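PDB 3LYS: prophage pi2 protein 01, integrase from Lactococcus lactis, which probably binds DNA as a phage integrase of the tyrosine recombinase family, here represented by its helical N-terminal core-binding domain. Local coordinates for residues Tyr38-Tyr42 / Lys62-His67; Tyr56-Leu60 / Phe75-Val79. The protein carries 1 engineered substitution. All blocks are in the same frame, centred on the assembly; numbering follows the deposited sequence.

From the N terminus the chain runs through helix 8-19 and helix 26-42, and the end of the latter provides the first half of contact 1. After the loop that follows, helix 53-64 gives Tyr-56 to Leu-60 to contact 2; its last turn and the loop after it then give Lys-62 to His-67 to contact 1, closing the first loop. Helix 69-88 turns back to supply Phe-75 to Val-79, which closes the second. The two closures therefore cross along the sequence. Both use helix 53-64, joined near its end to helix 26-42 and through its middle to helix 69-88. Where they touch, Leu-39 CD1 lies 3.4 Å from Phe-75 CZ, making one core of three helices.

Contact 1 of 2, residues Tyr38-Tyr42 / Lys62-His67; sequences YLKTY and KFAETH
Phe-63 reaches from helix 53-64 across to the C-terminal end of helix 26-42 and meets two tyrosines one helical turn apart, Tyr-38 and Tyr-42. Its CB lies over the face of the Tyr-42 ring, a CH-pi contact 4.3 Å from the ring centroid. With CG anti to the backbone N (chi1 -178°), the ring continues along the tyrosines: CD2 stays above a face of Tyr-42, 3.4 Å from its CE2. Farther out, CE2 sits over the centre of the Tyr-38 ring, and Phe-63 CZ is 3.7 Å from Tyr-38 CE1. In this edge-to-face (T-shaped) pair the edge of Phe-63 meets the face of Tyr-38, planes at 83°. The flat, wholly apolar phenylalanine thus touches Tyr-42 with CB and CD2 and Tyr-38 with its CE2-CZ edge. These rings and His-67 form an aromatic cluster in the SAM-like core-binding domain of the integrase, where the chain leaves helix 53-64 and the Phe-63 ring also meets that of Phe-75 on helix 69-88, nearly parallel to it. His-67 lays CD2 over the centre of a Phe-63 face, and its NE2 donates to Tyr-42 OH over 3.0 Å, in the imidazole plane but noticeably bent (136° at the hydrogen). Tyrosine suits position 42 because its ring packs on Phe-63 while its hydroxyl meets polar groups of the turn, including a weak hydrogen bond with Thr-66 OG1 at 3.3 Å. At the ring's edge, Lys-62 CG lies 4.0 Å from Tyr-42 CE1.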
ATOM      1  N   TYR A  38       8.167   0.229   4.229  1.00 36.41           N
ATOM      2  CA  TYR A  38       8.397   0.209   2.788  1.00 35.87           C
ATOM      3  C   TYR A  38       7.766   1.433   2.157  1.00 34.20           C
ATOM      4  O   TYR A  38       8.408   2.169   1.414  1.00 34.14           O
ATOM      5  CB  TYR A  38       7.774  -1.045   2.173  1.00 32.41           C
ATOM      6  CG  TYR A  38       8.573  -2.308   2.370  1.00 29.25           C
ATOM      7  CD1 TYR A  38       7.947  -3.536   2.416  1.00 29.17           C
ATOM      8  CD2 TYR A  38       9.965  -2.282   2.454  1.00 32.34           C
ATOM      9  CE1 TYR A  38       8.670  -4.710   2.529  1.00 25.36           C
ATOM     10  CE2 TYR A  38      10.702  -3.463   2.566  1.00 28.55           C
ATOM     11  CZ  TYR A  38      10.029  -4.676   2.599  1.00 26.25           C
ATOM     12  OH  TYR A  38      10.707  -5.870   2.663  1.00 31.10           O
ATOM     13  N   LEU A  39       6.497   1.642   2.467  1.00 32.28           N
ATOM     14  CA  LEU A  39       5.774   2.775   1.935  1.00 31.28           C
ATOM     15  C   LEU A  39       6.530   4.084   2.172  1.00 30.15           C
ATOM     16  O   LEU A  39       6.645   4.902   1.271  1.00 33.01           O
ATOM     17  CB  LEU A  39       4.385   2.837   2.565  1.00 28.40           C
ATOM     18  CG  LEU A  39       3.214   3.184   1.652  1.00 26.69           C
ATOM     19  CD1 LEU A  39       3.203   2.299   0.430  1.00 27.87           C
ATOM     20  CD2 LEU A  39       1.926   3.023   2.427  1.00 34.05           C
ATOM     21  N   LYS A  40       7.069   4.278   3.368  1.00 31.75           N
ATOM     22  CA  LYS A  40       7.780   5.513   3.660  1.00 34.62           C
ATOM     23  C   LYS A  40       8.997   5.703   2.773  1.00 35.45           C
ATOM     24  O   LYS A  40       9.370   6.828   2.430  1.00 36.01           O
ATOM     25  CB  LYS A  40       8.194   5.558   5.136  1.00 31.91           C
ATOM     26  CG  LYS A  40       7.041   5.626   6.117  1.00 25.00           C
ATOM     27  CD  LYS A  40       7.560   5.832   7.522  1.00 23.85           C
ATOM     28  CE  LYS A  40       6.423   5.929   8.527  1.00 36.24           C
ATOM     29  NZ  LYS A  40       6.925   6.074   9.926  1.00 41.39           N
ATOM     30  N   THR A  41       9.607   4.588   2.400  1.00 39.87           N
ATOM     31  CA  THR A  41      10.802   4.586   1.550  1.00 42.01           C
ATOM     32  C   THR A  41      10.445   4.841   0.078  1.00 43.42           C
ATOM     33  O   THR A  41      10.650   5.935  -0.440  1.00 45.32           O
ATOM     34  CB  THR A  41      11.531   3.228   1.650  1.00 42.30           C
ATOM     35  OG1 THR A  41      11.814   2.939   3.024  1.00 42.07           O
ATOM     36  CG2 THR A  41      12.821   3.268   0.877  1.00 38.83           C
ATOM     37  N   TYR A  42       9.901   3.821  -0.579  1.00 40.25           N
ATOM     38  CA  TYR A  42       9.530   3.917  -1.978  1.00 36.07           C
ATOM     39  C   TYR A  42       8.560   5.030  -2.332  1.00 36.76           C
ATOM     40  O   TYR A  42       8.578   5.539  -3.450  1.00 39.67           O
ATOM     41  CB  TYR A  42       8.971   2.587  -2.436  1.00 30.11           C
ATOM     42  CG  TYR A  42      10.016   1.520  -2.432  1.00 31.64           C
ATOM     43  CD1 TYR A  42      10.751   1.243  -3.572  1.00 30.31           C
ATOM     44  CD2 TYR A  42      10.285   0.797  -1.283  1.00 31.89           C
ATOM     45  CE1 TYR A  42      11.723   0.269  -3.574  1.00 37.51           C
ATOM     46  CE2 TYR A  42      11.258  -0.178  -1.271  1.00 38.00           C
ATOM     47  CZ  TYR A  42      11.972  -0.440  -2.420  1.00 38.57           C
ATOM     48  OH  TYR A  42      12.923  -1.427  -2.438  1.00 46.76           O
ATOM     49  N   LYS A  62       9.882  -0.702  -9.209  1.00 30.54           N
ATOM     50  CA  LYS A  62      11.123  -0.342  -8.531  1.00 29.09           C
ATOM     51  C   LYS A  62      11.340  -1.279  -7.340  1.00 27.70           C
ATOM     52  O   LYS A  62      12.450  -1.732  -7.079  1.00 25.89           O
ATOM     53  CB  LYS A  62      11.051   1.130  -8.080  1.00 29.55           C
ATOM     54  CG  LYS A  62      12.257   1.683  -7.303  1.00 30.23           C
ATOM     55  CD  LYS A  62      13.560   1.564  -8.083  1.00 33.43           C
ATOM     56  CE  LYS A  62      13.482   2.238  -9.455  1.00 36.03           C
ATOM     57  NZ  LYS A  62      14.697   1.984 -10.292  1.00 31.50           N
ATOM     58  N   PHE A  63      10.263  -1.593  -6.636  1.00 29.50           N
ATOM     59  CA  PHE A  63      10.340  -2.464  -5.473  1.00 31.47           C
ATOM     60  C   PHE A  63      10.720  -3.895  -5.854  1.00 31.62           C
ATOM     61  O   PHE A  63      11.518  -4.544  -5.175  1.00 27.88           O
ATOM     62  CB  PHE A  63       8.984  -2.434  -4.752  1.00 30.12           C
ATOM     63  CG  PHE A  63       8.934  -3.252  -3.489  1.00 33.46           C
ATOM     64  CD1 PHE A  63       8.729  -4.638  -3.534  1.00 32.45           C
ATOM     65  CD2 PHE A  63       9.093  -2.640  -2.251  1.00 28.26           C
ATOM     66  CE1 PHE A  63       8.685  -5.399  -2.363  1.00 28.51           C
ATOM     67  CE2 PHE A  63       9.050  -3.395  -1.083  1.00 28.51           C
ATOM     68  CZ  PHE A  63       8.846  -4.781  -1.141  1.00 25.68           C
ATOM     69  N   ALA A  64      10.152  -4.376  -6.951  1.00 32.92           N
ATOM     70  CA  ALA A  64      10.408  -5.738  -7.393  1.00 39.35           C
ATOM     71  C   ALA A  64      11.854  -6.021  -7.783  1.00 41.74           C
ATOM     72  O   ALA A  64      12.290  -7.175  -7.762  1.00 45.04           O
ATOM     73  CB  ALA A  64       9.491  -6.085  -8.544  1.00 36.80           C
ATOM     74  N   GLU A  65      12.604  -4.985  -8.136  1.00 38.43           N
ATOM     75  CA  GLU A  65      13.979  -5.206  -8.535  1.00 36.41           C
ATOM     76  C   GLU A  65      14.948  -5.315  -7.362  1.00 37.89           C
ATOM     77  O   GLU A  65      16.153  -5.171  -7.538  1.00 39.00           O
ATOM     78  CB  GLU A  65      14.426  -4.115  -9.512  1.00 34.37           C
ATOM     79  CG  GLU A  65      14.190  -2.705  -9.030  1.00 34.33           C
ATOM     80  CD  GLU A  65      14.581  -1.641 -10.054  1.00 33.35           C
ATOM     81  OE1 GLU A  65      13.954  -1.574 -11.129  1.00 26.18           O
ATOM     82  OE2 GLU A  65      15.525  -0.873  -9.781  1.00 35.19           O
ATOM     83  N   THR A  66      14.425  -5.586  -6.168  1.00 37.12           N
ATOM     84  CA  THR A  66      15.258  -5.743  -4.973  1.00 37.33           C
ATOM     85  C   THR A  66      14.528  -6.584  -3.939  1.00 37.04           C
ATOM     86  O   THR A  66      14.965  -6.695  -2.797  1.00 35.23           O
ATOM     87  CB  THR A  66      15.620  -4.372  -4.312  1.00 38.35           C
ATOM     88  OG1 THR A  66      14.518  -3.458  -4.441  1.00 43.95           O
ATOM     89  CG2 THR A  66      16.868  -3.775  -4.942  1.00 34.55           C
ATOM     90  N   HIS A  67      13.414  -7.174  -4.350  1.00 36.03           N
ATOM     91  CA  HIS A  67      12.615  -7.999  -3.457  1.00 39.27           C
ATOM     92  C   HIS A  67      12.056  -9.185  -4.212  1.00 42.60           C
ATOM     93  O   HIS A  67      11.866  -9.120  -5.429  1.00 43.34           O
ATOM     94  CB  HIS A  67      11.464  -7.178  -2.890  1.00 42.19           C
ATOM     95  CG  HIS A  67      11.913  -6.035  -2.044  1.00 43.38           C
ATOM     96  ND1 HIS A  67      12.273  -6.191  -0.724  1.00 45.13           N
ATOM     97  CD2 HIS A  67      12.131  -4.733  -2.344  1.00 41.75           C
ATOM     98  CE1 HIS A  67      12.697  -5.035  -0.246  1.00 42.32           C
ATOM     99  NE2 HIS A  67      12.621  -4.134  -1.208  1.00 43.25           N
TER

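Contact 2 of 2, residues Tyr56-Leu60 / Phe75-Val79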
ATOM      1  N   TYR A  56       1.714   3.915  -9.114  1.00 24.58           N
ATOM      2  CA  TYR A  56       1.719   2.731  -8.284  1.00 27.41           C
ATOM      3  C   TYR A  56       2.442   1.572  -8.940  1.00 28.41           C
ATOM      4  O   TYR A  56       3.288   0.929  -8.319  1.00 25.74           O
ATOM      5  CB  TYR A  56       0.281   2.347  -7.913  1.00 23.31           C
ATOM      6  CG  TYR A  56       0.188   1.163  -6.981  1.00 26.70           C
ATOM      7  CD1 TYR A  56      -0.279  -0.073  -7.440  1.00 29.54           C
ATOM      8  CD2 TYR A  56       0.615   1.253  -5.660  1.00 23.72           C
ATOM      9  CE1 TYR A  56      -0.310  -1.194  -6.610  1.00 27.22           C
ATOM     10  CE2 TYR A  56       0.594   0.136  -4.822  1.00 27.69           C
ATOM     11  CZ  TYR A  56       0.131  -1.084  -5.305  1.00 28.14           C
ATOM     12  OH  TYR A  56       0.163  -2.194  -4.495  1.00 30.14           O
ATOM     13  N   GLN A  57       2.118   1.303 -10.198  1.00 31.82           N
ATOM     14  CA  GLN A  57       2.762   0.204 -10.923  1.00 31.65           C
ATOM     15  C   GLN A  57       4.275   0.433 -10.975  1.00 30.57           C
ATOM     16  O   GLN A  57       5.072  -0.493 -10.817  1.00 30.70           O
ATOM     17  CB  GLN A  57       2.182   0.119 -12.341  1.00 29.45           C
ATOM     18  CG  GLN A  57       2.618  -1.111 -13.135  1.00 25.12           C
ATOM     19  CD  GLN A  57       2.499  -2.398 -12.334  1.00 21.70           C
ATOM     20  OE1 GLN A  57       3.497  -2.937 -11.860  1.00 20.66           O
ATOM     21  NE2 GLN A  57       1.277  -2.889 -12.171  1.00 18.96           N
ATOM     22  N   ARG A  58       4.655   1.686 -11.190  1.00 29.27           N
ATOM     23  CA  ARG A  58       6.056   2.058 -11.256  1.00 28.76           C
ATOM     24  C   ARG A  58       6.727   1.863  -9.883  1.00 27.41           C
ATOM     25  O   ARG A  58       7.810   1.301  -9.807  1.00 26.95           O
ATOM     26  CB  ARG A  58       6.153   3.508 -11.726  1.00 37.79           C
ATOM     27  CG  ARG A  58       7.502   3.924 -12.272  1.00 45.25           C
ATOM     28  CD  ARG A  58       7.366   5.211 -13.081  1.00 48.98           C
ATOM     29  NE  ARG A  58       6.521   5.059 -14.263  1.00 48.44           N
ATOM     30  CZ  ARG A  58       5.401   5.719 -14.544  1.00 47.84           C
ATOM     31  NH1 ARG A  58       4.785   5.434 -15.676  1.00 48.83           N
ATOM     32  NH2 ARG A  58       4.886   6.632 -13.725  1.00 46.41           N
ATOM     33  N   ALA A  59       6.081   2.336  -8.811  1.00 25.57           N
ATOM     34  CA  ALA A  59       6.606   2.176  -7.458  1.00 20.23           C
ATOM     35  C   ALA A  59       6.747   0.675  -7.221  1.00 23.47           C
ATOM     36  O   ALA A  59       7.749   0.203  -6.689  1.00 26.14           O
ATOM     37  CB  ALA A  59       5.655   2.778  -6.428  1.00  3.82           C
ATOM     38  N   LEU A  60       5.737  -0.077  -7.636  1.00 23.65           N
ATOM     39  CA  LEU A  60       5.749  -1.510  -7.472  1.00 23.49           C
ATOM     40  C   LEU A  60       6.898  -2.139  -8.235  1.00 26.56           C
ATOM     41  O   LEU A  60       7.537  -3.054  -7.728  1.00 29.19           O
ATOM     42  CB  LEU A  60       4.424  -2.091  -7.941  1.00 26.16           C
ATOM     43  CG  LEU A  60       3.586  -2.791  -6.866  1.00 26.20           C
ATOM     44  CD1 LEU A  60       3.305  -1.864  -5.714  1.00 28.91           C
ATOM     45  CD2 LEU A  60       2.293  -3.263  -7.478  1.00 25.09           C
ATOM     46  N   PHE A  75       3.397  -6.739  -0.114  1.00 26.02           N
ATOM     47  CA  PHE A  75       3.345  -5.285  -0.037  1.00 23.00           C
ATOM     48  C   PHE A  75       2.076  -4.786  -0.722  1.00 24.44           C
ATOM     49  O   PHE A  75       1.236  -4.125  -0.112  1.00 16.13           O
ATOM     50  CB  PHE A  75       4.550  -4.689  -0.741  1.00 20.59           C
ATOM     51  CG  PHE A  75       4.491  -3.208  -0.872  1.00 19.61           C
ATOM     52  CD1 PHE A  75       4.500  -2.405   0.244  1.00 24.67           C
ATOM     53  CD2 PHE A  75       4.436  -2.607  -2.117  1.00 20.44           C
ATOM     54  CE1 PHE A  75       4.460  -1.021   0.119  1.00 29.61           C
ATOM     55  CE2 PHE A  75       4.395  -1.222  -2.240  1.00 21.92           C
ATOM     56  CZ  PHE A  75       4.408  -0.434  -1.130  1.00 19.65           C
ATOM     57  N   HIS A  76       1.956  -5.122  -2.004  1.00 25.39           N
ATOM     58  CA  HIS A  76       0.814  -4.724  -2.814  1.00 27.13           C
ATOM     59  C   HIS A  76      -0.503  -5.058  -2.115  1.00 27.19           C
ATOM     60  O   HIS A  76      -1.272  -4.166  -1.739  1.00 27.61           O
ATOM     61  CB  HIS A  76       0.878  -5.414  -4.179  1.00 23.14           C
ATOM     62  CG  HIS A  76      -0.376  -5.277  -4.983  1.00 25.68           C
ATOM     63  ND1 HIS A  76      -0.869  -4.057  -5.383  1.00 26.77           N
ATOM     64  CD2 HIS A  76      -1.228  -6.206  -5.480  1.00 27.17           C
ATOM     65  CE1 HIS A  76      -1.969  -4.237  -6.094  1.00 30.04           C
ATOM     66  NE2 HIS A  76      -2.207  -5.533  -6.168  1.00 28.75           N
ATOM     67  N   THR A  77      -0.759  -6.343  -1.933  1.00 24.51           N
ATOM     68  CA  THR A  77      -1.981  -6.761  -1.283  1.00 25.46           C
ATOM     69  C   THR A  77      -2.347  -5.890  -0.064  1.00 25.26           C
ATOM     70  O   THR A  77      -3.442  -5.332  -0.010  1.00 22.77           O
ATOM     71  CB  THR A  77      -1.890  -8.251  -0.893  1.00 26.87           C
ATOM     72  OG1 THR A  77      -2.864  -8.546   0.113  1.00 28.87           O
ATOM     73  CG2 THR A  77      -0.517  -8.577  -0.396  1.00 30.59           C
ATOM     74  N   ARG A  78      -1.429  -5.748   0.892  1.00 25.25           N
ATOM     75  CA  ARG A  78      -1.693  -4.937   2.080  1.00 24.14           C
ATOM     76  C   ARG A  78      -2.035  -3.481   1.745  1.00 23.34           C
ATOM     77  O   ARG A  78      -2.965  -2.912   2.306  1.00 22.50           O
ATOM     78  CB  ARG A  78      -0.503  -4.999   3.054  1.00 30.48           C
ATOM     79  CG  ARG A  78      -0.448  -6.302   3.877  1.00 33.25           C
ATOM     80  CD  ARG A  78       0.566  -6.257   5.018  1.00 33.50           C
ATOM     81  NE  ARG A  78       1.921  -6.618   4.609  1.00 40.21           N
ATOM     82  CZ  ARG A  78       2.277  -7.817   4.152  1.00 41.77           C
ATOM     83  NH1 ARG A  78       3.539  -8.058   3.801  1.00 39.11           N
ATOM     84  NH2 ARG A  78       1.371  -8.777   4.037  1.00 42.21           N
ATOM     85  N   VAL A  79      -1.299  -2.872   0.831  1.00 25.71           N
ATOM     86  CA  VAL A  79      -1.596  -1.501   0.469  1.00 26.05           C
ATOM     87  C   VAL A  79      -2.975  -1.439  -0.157  1.00 27.60           C
ATOM     88  O   VAL A  79      -3.761  -0.529   0.094  1.00 26.44           O
ATOM     89  CB  VAL A  79      -0.610  -0.966  -0.561  1.00 27.22           C
ATOM     90  CG1 VAL A  79      -0.971   0.466  -0.909  1.00 27.58           C
ATOM     91  CG2 VAL A  79       0.813  -1.062  -0.032  1.00 23.83           C
TER
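Two consecutive helices of the core-binding domain, 53-64 and 69-88, face each other here across its buried interior. Their short segments run roughly antiparallel at 145°, with axes 12.0 Å apart, a gap that large side chains bridge. Tyr-56 spans most of it: a first torsion of -177° swings the ring away from its own backbone N, toward helix 69-88, and brings its hydroxyl to the edge of the His-76 imidazole. Tyr-56 OH and His-76 ND1 form a hydrogen bond modelled at 2.3 Å, a doubtful length at this resolution, and either may be the donor. The residue types suit their places: tyrosine brings a long, mostly apolar ring ending in a hydroxyl, and histidine a small ring with a nitrogen, ND1, at its edge to pair with it. Leu-60, one turn after Tyr-56, packs beside this pair with its two branches. Its CD1 lies over one face of the Tyr-56 ring, toward its rim, and also meets the edge of Phe-75, 3.7 Å from CE2; its CD2 lies 3.9 Å from His-76 ND1. Val-79 is compact enough to fit between the aromatic groups, with CG2 over the rim of a Phe-75 face and CG1 4.2 Å from Tyr-56 CE2. Phe-75 carries the packing onward to Thr-35 of helix 26-42. The contact is part of the buried packing of helices 53-64 and 69-88 in the all-helical core-binding domain that phage integrases carry N-terminally.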